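Local coordinates for BH0493 protein (Bacillus halodurans C-125, PDB 2QEE), which probably acts as a zinc-dependent hydrolase of the amidohydrolase superfamily and binds metal ions, at the interface of chains A and B. Numbering follows the deposited sequence. Chains: chain A/B, BH0493 protein.

Contact 1: the interface of chains A and B. Residues chain A 344-345, 348-349, 382-383, 386; chain B 91-92.
B:Val91 pushes its branched side chain between two helices of chain A, 333-347 and 363-388, in a contact between two copies of this putative amidohydrolase in the deposited assembly, which may or may not be the biological one. Its two methyls point different ways. CG1, anti to the carbonyl carbon (chi1 -71°), turns toward helix 363-388, where it lies above the plane of the A:Tyr383 ring, out past the CD1–CE1 rim and 3.9 Å from CD1. It also meets the tip of A:Ile386, whose CD1 is 4.0 Å away. CG2 turns to the end of helix 333-347 and the loop beyond it, touching CG of A:Met344, the alpha carbon of A:Gly348 and the methyl of A:Thr349, whose side chain crosses the valine at about a right angle. A beta-branched residue suits this place because it serves both walls at once. A:Gly348 has no side chain to hold off the neighbouring loop residue, and B:Ser92 CB packs 3.8 Å from its CA. Polar groups meet here through water. The carbonyl oxygen of B:Val91 lies 2.8 Å from water 1, which also reaches the backbone O of A:Lys382, and contacts water 2, 3.0 Å from A:Lys382 NZ. The lysine's CB and CG lie beside the valine, and bends at chi2 (65°) and chi4 carry NZ round toward A:Glu345. There NZ forms a salt bridge, 2.9 Å from OE2, using that oxygen's anti lone pair.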
ATOM      1  N   MET A 344     -12.199   5.787   7.583  1.00 13.77           N
ATOM      2  CA  MET A 344     -13.544   6.268   7.501  1.00 15.47           C
ATOM      3  C   MET A 344     -14.422   5.319   6.689  1.00 16.03           C
ATOM      4  O   MET A 344     -15.607   5.124   7.019  1.00 16.21           O
ATOM      5  CB  MET A 344     -13.562   7.641   6.904  1.00 14.11           C
ATOM      6  CG  MET A 344     -14.979   8.314   7.064  1.00 15.95           C
ATOM      7  SD  MET A 344     -14.954  10.110   6.833  1.00 17.62           S
ATOM      8  CE  MET A 344     -14.050  10.625   8.318  1.00 21.03           C
ATOM      9  N   GLU A 345     -13.869   4.716   5.630  1.00 14.27           N
ATOM     10  CA  GLU A 345     -14.685   3.809   4.809  1.00 13.31           C
ATOM     11  C   GLU A 345     -15.162   2.555   5.589  1.00 15.72           C
ATOM     12  O   GLU A 345     -16.299   2.109   5.408  1.00 15.48           O
ATOM     13  CB  GLU A 345     -13.969   3.374   3.487  1.00 10.44           C
ATOM     14  CG  GLU A 345     -13.903   4.589   2.612  1.00  9.29           C
ATOM     15  CD  GLU A 345     -12.944   4.568   1.398  1.00 13.73           C
ATOM     16  OE1 GLU A 345     -12.314   3.520   1.118  1.00 16.60           O
ATOM     17  OE2 GLU A 345     -12.877   5.650   0.725  1.00 13.86           O
ATOM     18  N   GLY A 348     -16.594   4.407   9.663  1.00 13.40           N
ATOM     19  CA  GLY A 348     -17.388   5.631   9.789  1.00 14.33           C
ATOM     20  C   GLY A 348     -16.619   6.649  10.662  1.00 16.80           C
ATOM     21  O   GLY A 348     -15.505   7.043  10.341  1.00 15.53           O
ATOM     22  N   THR A 349     -17.242   7.157  11.720  1.00 15.72           N
ATOM     23  CA  THR A 349     -16.512   8.133  12.545  1.00 16.17           C
ATOM     24  C   THR A 349     -15.957   7.503  13.840  1.00 15.08           C
ATOM     25  O   THR A 349     -15.590   8.241  14.785  1.00 16.86           O
ATOM     26  CB  THR A 349     -17.373   9.356  12.857  1.00 18.02           C
ATOM     27  OG1 THR A 349     -18.563   8.878  13.505  1.00 17.87           O
ATOM     28  CG2 THR A 349     -17.772  10.123  11.538  1.00 16.63           C
ATOM     29  N   LYS A 382     -16.662  12.224   1.670  1.00 15.73           N
ATOM     30  CA  LYS A 382     -17.607  11.297   2.277  1.00 15.51           C
ATOM     31  C   LYS A 382     -19.004  11.890   2.474  1.00 15.37           C
ATOM     32  O   LYS A 382     -19.991  11.199   2.223  1.00 16.86           O
ATOM     33  CB  LYS A 382     -17.053  10.767   3.602  1.00 16.10           C
ATOM     34  CG  LYS A 382     -16.227   9.485   3.410  1.00 18.55           C
ATOM     35  CD  LYS A 382     -14.959   9.758   2.584  1.00 15.04           C
ATOM     36  CE  LYS A 382     -14.148   8.428   2.434  1.00 17.64           C
ATOM     37  NZ  LYS A 382     -14.879   7.589   1.446  1.00 17.76           N
ATOM     38  N   TYR A 383     -19.083  13.150   2.910  1.00 15.23           N
ATOM     39  CA  TYR A 383     -20.408  13.779   2.994  1.00 14.75           C
ATOM     40  C   TYR A 383     -21.000  13.939   1.616  1.00 16.89           C
ATOM     41  O   TYR A 383     -22.195  13.715   1.406  1.00 17.61           O
ATOM     42  CB  TYR A 383     -20.362  15.145   3.669  1.00 14.59           C
ATOM     43  CG  TYR A 383     -20.109  15.126   5.149  1.00 16.22           C
ATOM     44  CD1 TYR A 383     -20.953  14.396   6.022  1.00 16.69           C
ATOM     45  CD2 TYR A 383     -19.069  15.867   5.694  1.00 16.84           C
ATOM     46  CE1 TYR A 383     -20.749  14.404   7.418  1.00 20.23           C
ATOM     47  CE2 TYR A 383     -18.848  15.892   7.081  1.00 16.09           C
ATOM     48  CZ  TYR A 383     -19.680  15.146   7.940  1.00 17.41           C
ATOM     49  OH  TYR A 383     -19.382  15.197   9.317  1.00 16.37           O
ATOM     50  N   ILE A 386     -22.723  10.810   0.432  1.00 15.07           N
ATOM     51  CA  ILE A 386     -24.073  10.540   0.983  1.00 16.93           C
ATOM     52  C   ILE A 386     -25.091  11.620   0.569  1.00 18.18           C
ATOM     53  O   ILE A 386     -26.281  11.302   0.382  1.00 18.40           O
ATOM     54  CB  ILE A 386     -24.082  10.280   2.523  1.00 16.90           C
ATOM     55  CG1 ILE A 386     -23.504  11.454   3.320  1.00 15.94           C
ATOM     56  CG2 ILE A 386     -23.369   8.946   2.856  1.00 14.91           C
ATOM     57  CD1 ILE A 386     -23.649  11.206   4.835  1.00 18.04           C
TER
ATOM     58  N   VAL B  91     -21.495   7.893   7.046  1.00 16.46           N
ATOM     59  CA  VAL B  91     -20.464   8.168   6.031  1.00 14.71           C
ATOM     60  C   VAL B  91     -19.677   6.934   5.647  1.00 14.32           C
ATOM     61  O   VAL B  91     -18.983   6.971   4.640  1.00 16.94           O
ATOM     62  CB  VAL B  91     -19.450   9.258   6.518  1.00 13.68           C
ATOM     63  CG1 VAL B  91     -20.061  10.678   6.591  1.00 14.32           C
ATOM     64  CG2 VAL B  91     -18.845   8.833   7.857  1.00 12.15           C
ATOM     65  N   SER B  92     -19.770   5.821   6.412  1.00 13.46           N
ATOM     66  CA  SER B  92     -19.008   4.603   6.056  1.00 16.13           C
ATOM     67  C   SER B  92     -19.470   4.039   4.718  1.00 15.48           C
ATOM     68  O   SER B  92     -20.607   4.340   4.286  1.00 16.55           O
ATOM     69  CB  SER B  92     -19.132   3.547   7.154  1.00 18.06           C
ATOM     70  OG  SER B  92     -20.356   2.845   7.064  1.00 17.02           O
TER
HETATM   71  O   HOH W   1     -19.673   8.396   2.324  1.00 16.60           O
HETATM   72  O   HOH W   2     -16.676   6.209   3.341  1.00 17.63           O

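Contact 2: the interface of chains A and B. Residues chain A 309, 338, 341-342, 345; chain B 305, 332-335.
The guanidinium of B:Arg305 forms an end-on salt bridge of two hydrogen bonds with A:Glu338, NH1 lying 3.2 Å from OE1 and NH2 3.1 Å from OE2, in a polar patch of the deposited assembly's interface. Both oxygens lie in the guanidinium plane, yet the arginine approaches from above the carboxylate, the planes standing 69° apart. The arginine chain, extended from CG to NE, carries the charge across to helix 333-347 of chain A. A:Met342 probably helps to hold the guanidinium, its pliable sulfur over one face, offset toward the rim. The arginine crosses A:His309 at a slant, its CD 3.9 Å from the histidine CB, and water 4 links NH1 to the histidine's backbone N. An alanine in place of B:Arg305 would probably leave the A:Glu338 carboxylate without its charged mate and open a gap beside the A:Met342 sulfur. A:Met342 SD also touches B:Ile335 CD1 at 3.8 Å, while the preceding A:Arg341 crosses B:Glu334, a known metal-binding residue, at about a right angle, its CD 3.4 Å from OE1. A:Glu345 meets the amino end of the partner's helix 333-347, whose partial positive charge would probably favour a carboxylate. Its OE1 accepts the backbone N of B:Glu334 at 2.9 Å through the syn lone pair, nearly straight at 165°.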
ATOM      1  N   HIS A 309      -4.034  -1.189   6.912  1.00 12.04           N
ATOM      2  CA  HIS A 309      -5.360  -1.668   6.512  1.00 12.81           C
ATOM      3  C   HIS A 309      -5.858  -2.745   7.453  1.00 13.09           C
ATOM      4  O   HIS A 309      -7.001  -2.690   7.922  1.00 14.65           O
ATOM      5  CB  HIS A 309      -5.332  -2.162   5.073  1.00 14.42           C
ATOM      6  CG  HIS A 309      -6.614  -2.795   4.637  1.00 13.71           C
ATOM      7  ND1 HIS A 309      -6.876  -4.128   4.853  1.00 14.43           N
ATOM      8  CD2 HIS A 309      -7.721  -2.279   4.047  1.00 15.35           C
ATOM      9  CE1 HIS A 309      -8.082  -4.415   4.384  1.00 13.86           C
ATOM     10  NE2 HIS A 309      -8.622  -3.309   3.904  1.00 14.92           N
ATOM     11  N   GLU A 338      -4.365   8.215   2.667  1.00 13.32           N
ATOM     12  CA  GLU A 338      -4.819   6.828   2.460  1.00 12.79           C
ATOM     13  C   GLU A 338      -5.321   6.204   3.763  1.00 14.37           C
ATOM     14  O   GLU A 338      -6.382   5.553   3.747  1.00 13.66           O
ATOM     15  CB  GLU A 338      -3.761   5.940   1.795  1.00 13.12           C
ATOM     16  CG  GLU A 338      -2.578   5.536   2.658  1.00 14.69           C
ATOM     17  CD  GLU A 338      -1.628   4.585   1.930  1.00 13.23           C
ATOM     18  OE1 GLU A 338      -0.953   3.762   2.595  1.00 15.17           O
ATOM     19  OE2 GLU A 338      -1.559   4.680   0.703  1.00 13.36           O
ATOM     20  N   ARG A 341      -8.812   7.690   4.768  1.00 12.47           N
ATOM     21  CA  ARG A 341      -9.892   7.195   3.882  1.00 11.87           C
ATOM     22  C   ARG A 341     -10.248   5.749   4.196  1.00 12.60           C
ATOM     23  O   ARG A 341     -11.447   5.432   4.254  1.00 12.87           O
ATOM     24  CB  ARG A 341      -9.523   7.337   2.390  1.00 13.55           C
ATOM     25  CG  ARG A 341      -9.459   8.856   2.049  1.00 13.06           C
ATOM     26  CD  ARG A 341      -8.967   9.155   0.642  1.00 15.00           C
ATOM     27  NE  ARG A 341      -9.071  10.587   0.410  1.00 13.99           N
ATOM     28  CZ  ARG A 341     -10.195  11.203  -0.018  1.00 19.02           C
ATOM     29  NH1 ARG A 341     -11.284  10.500  -0.355  1.00 16.75           N
ATOM     30  NH2 ARG A 341     -10.191  12.528  -0.153  1.00 17.10           N
ATOM     31  N   MET A 342      -9.247   4.884   4.397  1.00 11.17           N
ATOM     32  CA  MET A 342      -9.490   3.452   4.695  1.00 12.46           C
ATOM     33  C   MET A 342     -10.270   3.411   6.045  1.00 14.27           C
ATOM     34  O   MET A 342     -11.245   2.666   6.200  1.00 14.42           O
ATOM     35  CB  MET A 342      -8.183   2.624   4.825  1.00 13.97           C
ATOM     36  CG  MET A 342      -7.460   2.463   3.483  1.00 12.33           C
ATOM     37  SD  MET A 342      -6.116   1.260   3.644  1.00 14.58           S
ATOM     38  CE  MET A 342      -5.015   2.203   4.746  1.00 16.38           C
ATOM     39  N   GLU A 345     -13.869   4.716   5.630  1.00 14.27           N
ATOM     40  CA  GLU A 345     -14.685   3.809   4.809  1.00 13.31           C
ATOM     41  C   GLU A 345     -15.162   2.555   5.589  1.00 15.72           C
ATOM     42  O   GLU A 345     -16.299   2.109   5.408  1.00 15.48           O
ATOM     43  CB  GLU A 345     -13.969   3.374   3.487  1.00 10.44           C
ATOM     44  CG  GLU A 345     -13.903   4.589   2.612  1.00  9.29           C
ATOM     45  CD  GLU A 345     -12.944   4.568   1.398  1.00 13.73           C
ATOM     46  OE1 GLU A 345     -12.314   3.520   1.118  1.00 16.60           O
ATOM     47  OE2 GLU A 345     -12.877   5.650   0.725  1.00 13.86           O
TER
ATOM     48  N   ARG B 305      -4.862  -6.203   1.641  1.00 12.47           N
ATOM     49  CA  ARG B 305      -4.424  -5.083   0.765  1.00 12.31           C
ATOM     50  C   ARG B 305      -3.007  -5.418   0.218  1.00 12.24           C
ATOM     51  O   ARG B 305      -2.693  -5.143  -0.952  1.00 12.16           O
ATOM     52  CB  ARG B 305      -4.356  -3.774   1.581  1.00 10.48           C
ATOM     53  CG  ARG B 305      -3.934  -2.636   0.685  1.00 10.00           C
ATOM     54  CD  ARG B 305      -3.764  -1.381   1.588  1.00 15.15           C
ATOM     55  NE  ARG B 305      -3.510  -0.226   0.714  1.00 15.62           N
ATOM     56  CZ  ARG B 305      -2.876   0.862   1.122  1.00 15.42           C
ATOM     57  NH1 ARG B 305      -2.436   0.933   2.400  1.00 12.86           N
ATOM     58  NH2 ARG B 305      -2.751   1.889   0.281  1.00 12.13           N
ATOM     59  N   ASN B 332     -13.805  -1.095  -0.711  1.00 14.07           N
ATOM     60  CA  ASN B 332     -13.980   0.234  -0.217  1.00 14.47           C
ATOM     61  C   ASN B 332     -13.344   1.167  -1.256  1.00 13.93           C
ATOM     62  O   ASN B 332     -12.296   0.774  -1.805  1.00 14.00           O
ATOM     63  CB  ASN B 332     -13.205   0.326   1.115  1.00 15.40           C
ATOM     64  CG  ASN B 332     -13.889  -0.466   2.230  1.00 16.87           C
ATOM     65  OD1 ASN B 332     -14.927  -0.049   2.712  1.00 17.68           O
ATOM     66  ND2 ASN B 332     -13.311  -1.595   2.642  1.00 15.89           N
ATOM     67  N   PRO B 333     -13.962   2.355  -1.538  1.00 13.88           N
ATOM     68  CA  PRO B 333     -13.440   3.258  -2.617  1.00 13.59           C
ATOM     69  C   PRO B 333     -11.919   3.427  -2.707  1.00 14.44           C
ATOM     70  O   PRO B 333     -11.367   3.331  -3.808  1.00 15.23           O
ATOM     71  CB  PRO B 333     -14.141   4.597  -2.359  1.00 13.99           C
ATOM     72  CG  PRO B 333     -15.571   4.120  -1.814  1.00 15.37           C
ATOM     73  CD  PRO B 333     -15.216   2.895  -0.954  1.00 15.62           C
ATOM     74  N   GLU B 334     -11.263   3.679  -1.578  1.00 14.51           N
ATOM     75  CA  GLU B 334      -9.797   3.909  -1.586  1.00 14.62           C
ATOM     76  C   GLU B 334      -9.102   2.671  -2.180  1.00 13.68           C
ATOM     77  O   GLU B 334      -8.198   2.776  -2.987  1.00 13.56           O
ATOM     78  CB  GLU B 334      -9.336   4.208  -0.157  1.00 13.58           C
ATOM     79  CG  GLU B 334      -7.809   4.375   0.018  1.00 14.65           C
ATOM     80  CD  GLU B 334      -7.234   5.627  -0.716  1.00 18.40           C
ATOM     81  OE1 GLU B 334      -8.022   6.459  -1.204  1.00 20.23           O
ATOM     82  OE2 GLU B 334      -5.992   5.839  -0.755  1.00 15.22           O
ATOM     83  N   ILE B 335      -9.571   1.481  -1.832  1.00 11.82           N
ATOM     84  CA  ILE B 335      -8.897   0.271  -2.230  1.00 12.93           C
ATOM     85  C   ILE B 335      -9.357  -0.143  -3.629  1.00 14.44           C
ATOM     86  O   ILE B 335      -8.529  -0.567  -4.421  1.00 13.68           O
ATOM     87  CB  ILE B 335      -9.105  -0.823  -1.192  1.00 15.03           C
ATOM     88  CG1 ILE B 335      -8.579  -0.356   0.200  1.00 16.16           C
ATOM     89  CG2 ILE B 335      -8.408  -2.152  -1.671  1.00 15.18           C
ATOM     90  CD1 ILE B 335      -7.058  -0.207   0.249  1.00 18.80           C
TER
HETATM   91  O   HOH W   3      -4.725  -5.936   4.501  1.00 12.60           O
HETATM   92  O   HOH W   4      -2.032  -1.069   4.796  1.00 14.02           O

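Contact 3: the interface of chains A and B. Residues chain A 280, 306, 309; chain B 280, 305-306.
Over one face of the B:Glu306 carboxylate sits the backbone carbonyl oxygen of A:Glu306, 3.4 Å from CD and almost directly above it. The carboxylate of A:Glu306 is turned away, its plane 79° from that of its counterpart, and the two glutamates touch through methylenes, A:Glu306 CB being 4.0 Å from B:Glu306 CG. No direct polar bond joins the chains here, and three waters take up that task. Both glutamates share a bend at chi2 (63°), but the chains are not related by an exact two-fold, and it is the B carboxylate that faces these waters. OE1 contacts water 5 and water 7, the latter 2.7 Å away and also bound to A:Glu306 O, while water 5 bridges to A:His309 ND1 and the backbone N of B:Arg305. OE2 contacts water 6, which lies at the edge of the B:Arg305 guanidinium, in its plane, and reaches the backbone N of A:His309. A carboxylate suits this place because its two oxygens can accept from several waters. Beyond, the extended A:Lys280 brings NZ 3.7 Å from B:Lys280 CD. The two NZ atoms stay 5.0 Å apart, and the B:Glu306 acid, nearer A:Lys280, would probably offset part of their likely repulsion. This water-mediated patch may help to align the copies in the deposited assembly.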
ATOM      1  N   LYS A 280       7.084  -4.218   9.790  1.00 13.92           N
ATOM      2  CA  LYS A 280       5.718  -4.742   9.900  1.00 12.61           C
ATOM      3  C   LYS A 280       5.621  -5.745  11.048  1.00 14.36           C
ATOM      4  O   LYS A 280       6.502  -6.616  11.217  1.00 17.25           O
ATOM      5  CB  LYS A 280       5.341  -5.427   8.579  1.00 12.60           C
ATOM      6  CG  LYS A 280       3.830  -5.762   8.552  1.00 10.48           C
ATOM      7  CD  LYS A 280       3.548  -6.481   7.213  1.00 12.27           C
ATOM      8  CE  LYS A 280       2.002  -6.805   7.141  1.00 13.04           C
ATOM      9  NZ  LYS A 280       1.819  -7.764   5.987  1.00 12.91           N
ATOM     10  N   GLU A 306       2.303  -1.103   5.972  1.00 13.24           N
ATOM     11  CA  GLU A 306       1.724  -2.382   5.577  1.00 14.39           C
ATOM     12  C   GLU A 306       0.858  -2.997   6.688  1.00 13.37           C
ATOM     13  O   GLU A 306       0.191  -4.011   6.471  1.00 14.34           O
ATOM     14  CB  GLU A 306       2.850  -3.336   5.159  1.00 15.67           C
ATOM     15  CG  GLU A 306       3.488  -2.977   3.800  1.00 14.19           C
ATOM     16  CD  GLU A 306       4.191  -1.636   3.732  1.00 14.54           C
ATOM     17  OE1 GLU A 306       4.999  -1.365   4.632  1.00 15.46           O
ATOM     18  OE2 GLU A 306       3.917  -0.917   2.735  1.00 15.15           O
ATOM     19  N   HIS A 309      -4.034  -1.189   6.912  1.00 12.04           N
ATOM     20  CA  HIS A 309      -5.360  -1.668   6.512  1.00 12.81           C
ATOM     21  C   HIS A 309      -5.858  -2.745   7.453  1.00 13.09           C
ATOM     22  O   HIS A 309      -7.001  -2.690   7.922  1.00 14.65           O
ATOM     23  CB  HIS A 309      -5.332  -2.162   5.073  1.00 14.42           C
ATOM     24  CG  HIS A 309      -6.614  -2.795   4.637  1.00 13.71           C
ATOM     25  ND1 HIS A 309      -6.876  -4.128   4.853  1.00 14.43           N
ATOM     26  CD2 HIS A 309      -7.721  -2.279   4.047  1.00 15.35           C
ATOM     27  CE1 HIS A 309      -8.082  -4.415   4.384  1.00 13.86           C
ATOM     28  NE2 HIS A 309      -8.622  -3.309   3.904  1.00 14.92           N
TER
ATOM     29  N   LYS B 280      -2.313 -11.446   5.326  1.00 13.35           N
ATOM     30  CA  LYS B 280      -1.532 -11.626   4.100  1.00 12.96           C
ATOM     31  C   LYS B 280      -1.114 -13.062   3.905  1.00 14.35           C
ATOM     32  O   LYS B 280      -0.650 -13.710   4.836  1.00 16.32           O
ATOM     33  CB  LYS B 280      -0.271 -10.724   4.137  1.00 13.69           C
ATOM     34  CG  LYS B 280       0.400 -10.665   2.754  1.00 12.22           C
ATOM     35  CD  LYS B 280       1.678  -9.788   2.866  1.00 13.47           C
ATOM     36  CE  LYS B 280       2.358  -9.650   1.492  1.00 14.39           C
ATOM     37  NZ  LYS B 280       3.797  -9.150   1.599  1.00 16.00           N
ATOM     38  N   ARG B 305      -4.862  -6.203   1.641  1.00 12.47           N
ATOM     39  CA  ARG B 305      -4.424  -5.083   0.765  1.00 12.31           C
ATOM     40  C   ARG B 305      -3.007  -5.418   0.218  1.00 12.24           C
ATOM     41  O   ARG B 305      -2.693  -5.143  -0.952  1.00 12.16           O
ATOM     42  CB  ARG B 305      -4.356  -3.774   1.581  1.00 10.48           C
ATOM     43  CG  ARG B 305      -3.934  -2.636   0.685  1.00 10.00           C
ATOM     44  CD  ARG B 305      -3.764  -1.381   1.588  1.00 15.15           C
ATOM     45  NE  ARG B 305      -3.510  -0.226   0.714  1.00 15.62           N
ATOM     46  CZ  ARG B 305      -2.876   0.862   1.122  1.00 15.42           C
ATOM     47  NH1 ARG B 305      -2.436   0.933   2.400  1.00 12.86           N
ATOM     48  NH2 ARG B 305      -2.751   1.889   0.281  1.00 12.13           N
ATOM     49  N   GLU B 306      -2.179  -6.051   1.048  1.00 13.08           N
ATOM     50  CA  GLU B 306      -0.779  -6.236   0.729  1.00 13.64           C
ATOM     51  C   GLU B 306      -0.502  -7.379  -0.212  1.00 11.85           C
ATOM     52  O   GLU B 306       0.660  -7.582  -0.607  1.00 15.02           O
ATOM     53  CB  GLU B 306       0.018  -6.428   2.030  1.00 12.36           C
ATOM     54  CG  GLU B 306       0.131  -5.153   2.896  1.00 13.23           C
ATOM     55  CD  GLU B 306      -1.209  -4.598   3.438  1.00 13.92           C
ATOM     56  OE1 GLU B 306      -2.018  -5.351   4.029  1.00 17.22           O
ATOM     57  OE2 GLU B 306      -1.353  -3.342   3.348  1.00 15.23           O
TER
HETATM   58  O   HOH W   5      -4.725  -5.936   4.501  1.00 12.60           O
HETATM   59  O   HOH W   6      -2.032  -1.069   4.796  1.00 14.02           O
HETATM   60  O   HOH W   7      -2.498  -3.991   6.362  1.00 14.43           O

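The three contacts run in a line along the interface of chains A and B. Between the centres of their C-alpha atoms, contact 1 lies about 11 Å from contact 2, contact 2 about 12 Å from contact 3, and contacts 1 and 3 about 22 Å apart. A:Glu345 belongs to both contact 1 and contact 2, while A:His309 and B:Arg305 join contact 2 to contact 3. Helix 333-347 of chain A serves the first two. Contact 1 is mainly apolar with water bridges, contact 2 has the direct polar bonds, and contact 3 joins the chains through water; together they may set how neighbouring subunits of the deposited trimer are angled.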